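Local coordinates for protein EST1E (Clostridium proteoclasticum, PDB 2WTM) that probably hydrolyses ester bonds of feruloylated substrates, acting as a promiscuous feruloyl esterase of the alpha/beta-hydrolase fold, at residues R43-I55 and C229-K242. Residues are numbered along the deposited sequence; the frame is centred on the assembly and turned at random.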
loop_
_atom_site.group_PDB
_atom_site.type_symbol
_atom_site.label_atom_id
_atom_site.label_comp_id
_atom_site.label_asym_id
_atom_site.label_seq_id
_atom_site.Cartn_x
_atom_site.Cartn_y
_atom_site.Cartn_z
ATOM N N ARG A 43 -6.194 17.329 21.365
ATOM C CA ARG A 43 -6.955 17.089 22.569
ATOM C C ARG A 43 -7.515 15.688 22.732
ATOM O O ARG A 43 -7.390 15.077 23.794
ATOM C CB ARG A 43 -8.137 18.087 22.594
ATOM C CG ARG A 43 -9.213 17.904 23.688
ATOM C CD ARG A 43 -10.322 19.007 23.460
ATOM N NE ARG A 43 -11.624 18.728 24.061
ATOM C CZ ARG A 43 -12.620 18.064 23.465
ATOM N NH1 ARG A 43 -12.498 17.517 22.244
ATOM N NH2 ARG A 43 -13.739 17.920 24.129
ATOM N N HIS A 44 -8.209 15.192 21.705
ATOM C CA HIS A 44 -8.868 13.900 21.831
ATOM C C HIS A 44 -7.862 12.747 21.920
ATOM O O HIS A 44 -8.125 11.720 22.566
ATOM C CB HIS A 44 -9.914 13.722 20.715
ATOM C CG HIS A 44 -9.359 13.893 19.338
ATOM N ND1 HIS A 44 -9.045 15.129 18.821
ATOM C CD2 HIS A 44 -9.062 12.982 18.372
ATOM C CE1 HIS A 44 -8.569 14.969 17.592
ATOM N NE2 HIS A 44 -8.552 13.677 17.312
ATOM N N ILE A 45 -6.727 12.906 21.221
ATOM C CA ILE A 45 -5.632 11.929 21.239
ATOM C C ILE A 45 -4.991 11.825 22.632
ATOM O O ILE A 45 -4.814 10.732 23.187
ATOM C CB ILE A 45 -4.555 12.206 20.179
ATOM C CG1 ILE A 45 -5.157 12.245 18.768
ATOM C CG2 ILE A 45 -3.372 11.241 20.323
ATOM C CD1 ILE A 45 -5.738 10.900 18.330
ATOM N N VAL A 46 -4.651 13.007 23.170
ATOM C CA VAL A 46 -4.072 13.073 24.490
ATOM C C VAL A 46 -5.003 12.563 25.562
ATOM O O VAL A 46 -4.560 11.910 26.500
ATOM C CB VAL A 46 -3.587 14.524 24.757
ATOM C CG1 VAL A 46 -3.185 14.672 26.239
ATOM C CG2 VAL A 46 -2.408 14.850 23.812
ATOM N N ALA A 47 -6.301 12.852 25.447
ATOM C CA ALA A 47 -7.296 12.335 26.392
ATOM C C ALA A 47 -7.349 10.830 26.433
ATOM O O ALA A 47 -7.315 10.205 27.491
ATOM C CB ALA A 47 -8.658 12.953 26.117
ATOM N N VAL A 48 -7.355 10.215 25.280
ATOM C CA VAL A 48 -7.266 8.778 25.226
ATOM C C VAL A 48 -5.947 8.218 25.769
ATOM O O VAL A 48 -5.903 7.268 26.565
ATOM C CB VAL A 48 -7.562 8.327 23.777
ATOM C CG1 VAL A 48 -7.260 6.850 23.653
ATOM C CG2 VAL A 48 -9.046 8.636 23.378
ATOM N N GLN A 49 -4.827 8.822 25.365
ATOM C CA GLN A 49 -3.516 8.461 25.858
ATOM C C GLN A 49 -3.438 8.471 27.397
ATOM O O GLN A 49 -2.994 7.495 28.015
ATOM C CB GLN A 49 -2.496 9.408 25.253
ATOM C CG GLN A 49 -1.152 9.279 25.858
ATOM C CD GLN A 49 -0.708 10.569 26.551
ATOM O OE1 GLN A 49 -0.816 11.651 26.002
ATOM N NE2 GLN A 49 -0.105 10.416 27.751
ATOM N N GLU A 50 -3.955 9.559 27.971
ATOM C CA GLU A 50 -3.890 9.761 29.452
ATOM C C GLU A 50 -4.717 8.742 30.164
ATOM O O GLU A 50 -4.280 8.154 31.147
ATOM C CB GLU A 50 -4.309 11.186 29.799
ATOM C CG GLU A 50 -3.204 12.161 29.426
ATOM C CD GLU A 50 -3.440 13.594 29.813
ATOM O OE1 GLU A 50 -4.593 13.969 30.084
ATOM O OE2 GLU A 50 -2.466 14.360 29.718
ATOM N N THR A 51 -5.910 8.493 29.650
ATOM C CA THR A 51 -6.736 7.425 30.151
ATOM C C THR A 51 -6.068 6.060 30.164
ATOM O O THR A 51 -6.123 5.315 31.125
ATOM C CB THR A 51 -8.050 7.347 29.340
ATOM O OG1 THR A 51 -8.773 8.577 29.489
ATOM C CG2 THR A 51 -8.877 6.195 29.776
ATOM N N LEU A 52 -5.424 5.695 29.045
ATOM C CA LEU A 52 -4.732 4.436 28.979
ATOM C C LEU A 52 -3.617 4.344 30.005
ATOM O O LEU A 52 -3.482 3.336 30.668
ATOM C CB LEU A 52 -4.277 4.142 27.528
ATOM C CG LEU A 52 -5.445 3.958 26.572
ATOM C CD1 LEU A 52 -4.952 4.071 25.175
ATOM C CD2 LEU A 52 -6.040 2.621 26.807
ATOM N N ASN A 53 -2.789 5.377 30.100
ATOM C CA ASN A 53 -1.704 5.366 31.056
ATOM C C ASN A 53 -2.251 5.209 32.495
ATOM O O ASN A 53 -1.666 4.541 33.291
ATOM C CB ASN A 53 -0.888 6.680 31.004
ATOM C CG ASN A 53 -0.244 7.001 29.643
ATOM O OD1 ASN A 53 0.019 8.165 29.399
ATOM N ND2 ASN A 53 0.060 6.000 28.821
ATOM N N GLU A 54 -3.379 5.822 32.753
ATOM C CA GLU A 54 -3.996 5.751 34.083
ATOM C C GLU A 54 -4.406 4.349 34.505
ATOM O O GLU A 54 -4.334 3.998 35.698
ATOM C CB GLU A 54 -5.123 6.711 34.046
ATOM C CG GLU A 54 -5.805 6.901 35.273
ATOM C CD GLU A 54 -6.686 8.047 35.124
ATOM O OE1 GLU A 54 -7.893 7.793 34.886
ATOM O OE2 GLU A 54 -6.125 9.176 35.178
ATOM N N ILE A 55 -4.816 3.481 33.568
ATOM C CA ILE A 55 -5.126 2.101 33.894
ATOM C C ILE A 55 -3.953 1.122 33.755
ATOM O O ILE A 55 -4.095 -0.067 33.877
ATOM C CB ILE A 55 -6.358 1.586 33.105
ATOM C CG1 ILE A 55 -6.066 1.551 31.582
ATOM C CG2 ILE A 55 -7.549 2.457 33.386
ATOM C CD1 ILE A 55 -7.149 0.872 30.781
ATOM N N CYS A 229 -14.857 15.166 16.681
ATOM C CA CYS A 229 -13.779 15.150 17.693
ATOM C C CYS A 229 -14.287 15.258 19.113
ATOM O O CYS A 229 -13.527 15.616 20.038
ATOM C CB CYS A 229 -12.751 16.244 17.447
ATOM S SG CYS A 229 -11.824 16.130 15.915
ATOM N N TYR A 230 -15.565 14.949 19.299
ATOM C CA TYR A 230 -16.153 14.862 20.632
ATOM C C TYR A 230 -16.098 16.198 21.411
ATOM O O TYR A 230 -15.586 16.284 22.548
ATOM C CB TYR A 230 -15.561 13.683 21.415
ATOM C CG TYR A 230 -15.169 12.514 20.548
ATOM C CD1 TYR A 230 -16.132 11.791 19.847
ATOM C CD2 TYR A 230 -13.859 12.123 20.411
ATOM C CE1 TYR A 230 -15.782 10.680 19.091
ATOM C CE2 TYR A 230 -13.511 11.017 19.649
ATOM C CZ TYR A 230 -14.465 10.339 18.970
ATOM O OH TYR A 230 -14.208 9.227 18.178
ATOM N N ASP A 231 -16.637 17.225 20.784
ATOM C CA ASP A 231 -16.586 18.589 21.352
ATOM C C ASP A 231 -17.426 18.594 22.633
ATOM O O ASP A 231 -17.069 19.282 23.602
ATOM C CB ASP A 231 -17.147 19.607 20.391
ATOM C CG ASP A 231 -16.326 19.797 19.150
ATOM O OD1 ASP A 231 -15.135 19.490 19.125
ATOM O OD2 ASP A 231 -16.885 20.366 18.197
ATOM N N HIS A 232 -18.526 17.836 22.665
ATOM C CA HIS A 232 -19.446 17.896 23.819
ATOM C C HIS A 232 -19.199 16.902 24.930
ATOM O O HIS A 232 -19.442 17.191 26.126
ATOM C CB HIS A 232 -20.909 17.709 23.389
ATOM C CG HIS A 232 -21.294 18.485 22.171
ATOM N ND1 HIS A 232 -22.147 17.967 21.216
ATOM C CD2 HIS A 232 -20.961 19.727 21.748
ATOM C CE1 HIS A 232 -22.314 18.855 20.256
ATOM N NE2 HIS A 232 -21.593 19.924 20.543
ATOM N N HIS A 233 -18.771 15.686 24.571
ATOM C CA HIS A 233 -18.705 14.604 25.545
ATOM C C HIS A 233 -17.506 13.699 25.420
ATOM O O HIS A 233 -17.650 12.462 25.474
ATOM C CB HIS A 233 -19.965 13.795 25.458
ATOM C CG HIS A 233 -21.115 14.502 26.064
ATOM N ND1 HIS A 233 -21.165 14.780 27.421
ATOM C CD2 HIS A 233 -22.221 15.038 25.510
ATOM C CE1 HIS A 233 -22.290 15.439 27.671
ATOM N NE2 HIS A 233 -22.940 15.613 26.526
ATOM N N LEU A 234 -16.336 14.338 25.355
ATOM C CA LEU A 234 -15.068 13.620 25.301
ATOM C C LEU A 234 -14.928 12.664 26.476
ATOM O O LEU A 234 -14.403 11.553 26.358
ATOM C CB LEU A 234 -13.906 14.589 25.243
ATOM C CG LEU A 234 -12.489 14.021 25.214
ATOM C CD1 LEU A 234 -12.322 12.998 24.038
ATOM C CD2 LEU A 234 -11.500 15.128 25.116
ATOM N N GLU A 235 -15.453 13.042 27.640
ATOM C CA GLU A 235 -15.459 12.097 28.774
ATOM C C GLU A 235 -16.194 10.785 28.588
ATOM O O GLU A 235 -15.875 9.791 29.220
ATOM C CB GLU A 235 -15.958 12.795 30.043
ATOM C CG GLU A 235 -17.434 13.039 30.166
ATOM C CD GLU A 235 -18.025 14.130 29.274
ATOM O OE1 GLU A 235 -17.287 14.983 28.693
ATOM O OE2 GLU A 235 -19.266 14.170 29.186
ATOM N N LEU A 236 -17.227 10.795 27.745
ATOM C CA LEU A 236 -17.937 9.574 27.505
ATOM C C LEU A 236 -17.065 8.659 26.648
ATOM O O LEU A 236 -17.127 7.420 26.742
ATOM C CB LEU A 236 -19.252 9.859 26.818
ATOM C CG LEU A 236 -20.285 10.512 27.771
ATOM C CD1 LEU A 236 -21.567 10.685 27.059
ATOM C CD2 LEU A 236 -20.477 9.685 29.086
ATOM N N VAL A 237 -16.292 9.264 25.778
ATOM C CA VAL A 237 -15.332 8.482 24.969
ATOM C C VAL A 237 -14.245 7.861 25.856
ATOM O O VAL A 237 -13.983 6.652 25.766
ATOM C CB VAL A 237 -14.705 9.345 23.866
ATOM C CG1 VAL A 237 -13.645 8.557 23.066
ATOM C CG2 VAL A 237 -15.771 9.899 22.945
ATOM N N THR A 238 -13.599 8.647 26.708
ATOM C CA THR A 238 -12.548 8.087 27.491
ATOM C C THR A 238 -13.113 7.067 28.490
ATOM O O THR A 238 -12.486 6.095 28.771
ATOM C CB THR A 238 -11.771 9.154 28.260
ATOM O OG1 THR A 238 -12.682 9.884 29.081
ATOM C CG2 THR A 238 -11.119 10.152 27.327
ATOM N N GLU A 239 -14.316 7.281 29.012
ATOM C CA GLU A 239 -14.878 6.218 29.877
ATOM C C GLU A 239 -15.135 4.909 29.130
ATOM O O GLU A 239 -14.966 3.817 29.667
ATOM C CB GLU A 239 -16.169 6.686 30.572
ATOM C CG GLU A 239 -15.925 7.475 31.829
ATOM C CD GLU A 239 -14.992 6.745 32.818
ATOM O OE1 GLU A 239 -15.307 5.626 33.340
ATOM O OE2 GLU A 239 -13.891 7.310 32.997
ATOM N N ALA A 240 -15.483 5.019 27.852
ATOM C CA ALA A 240 -15.769 3.783 27.117
ATOM C C ALA A 240 -14.469 3.005 26.818
ATOM O O ALA A 240 -14.388 1.797 26.916
ATOM C CB ALA A 240 -16.486 4.112 25.853
ATOM N N VAL A 241 -13.440 3.763 26.457
ATOM C CA VAL A 241 -12.099 3.212 26.218
ATOM C C VAL A 241 -11.570 2.563 27.498
ATOM O O VAL A 241 -11.087 1.455 27.493
ATOM C CB VAL A 241 -11.141 4.332 25.734
ATOM C CG1 VAL A 241 -9.677 3.910 25.786
ATOM C CG2 VAL A 241 -11.543 4.799 24.307
ATOM N N LYS A 242 -11.745 3.254 28.608
ATOM C CA LYS A 242 -11.312 2.751 29.899
ATOM C C LYS A 242 -11.969 1.441 30.286
ATOM O O LYS A 242 -11.288 0.496 30.619
ATOM C CB LYS A 242 -11.560 3.817 30.954
ATOM C CG LYS A 242 -11.095 3.404 32.342
ATOM C CD LYS A 242 -11.688 4.342 33.440
ATOM C CE LYS A 242 -10.873 4.241 34.724
ATOM N NZ LYS A 242 -11.425 5.106 35.852
#
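The carbonyl oxygen of Y230 takes two N-H groups from R43: NH2 reaches Y230 O over 2.9 Å at a fairly straight 163°, close to the guanidinium plane, and NH1 adds a weak one. NH1 also gives a weak, bent bond to C229 O (3.1 Å), so one arginine reaches two successive carbonyls of the loop ahead of helix 234-249. L234 CD2 sits squarely over one guanidinium face, 3.5 Å from R43 CZ. With CG anti to the backbone N (chi1 172°), the R43 chain runs out extended to the loop carbonyls. Beside it, C229 SG leans obliquely on the H44 ring, 3.8 Å from H44 CE1. In the alpha/beta-hydrolase fold, helices 43-54 and 234-249 flank the same face of the central sheet; the loop follows H228, probably the histidine of a Ser-His-Asp triad with S108 and D200. The axes of 43-54 and 234-242 cross at -36° and come within 9.5 Å; the backbones come closest at V48 and T238, where A47 CB meets T238 CG2. T51 OG1 bonds back to A47 O, which T51 N reaches from the other face, and T51 OG1 lies 3.3 Å from T238 CB. Deeper, V241 CG1 touches L52 CD2 at 4.0 Å, while the extended K242 chain lies against I55 CG2.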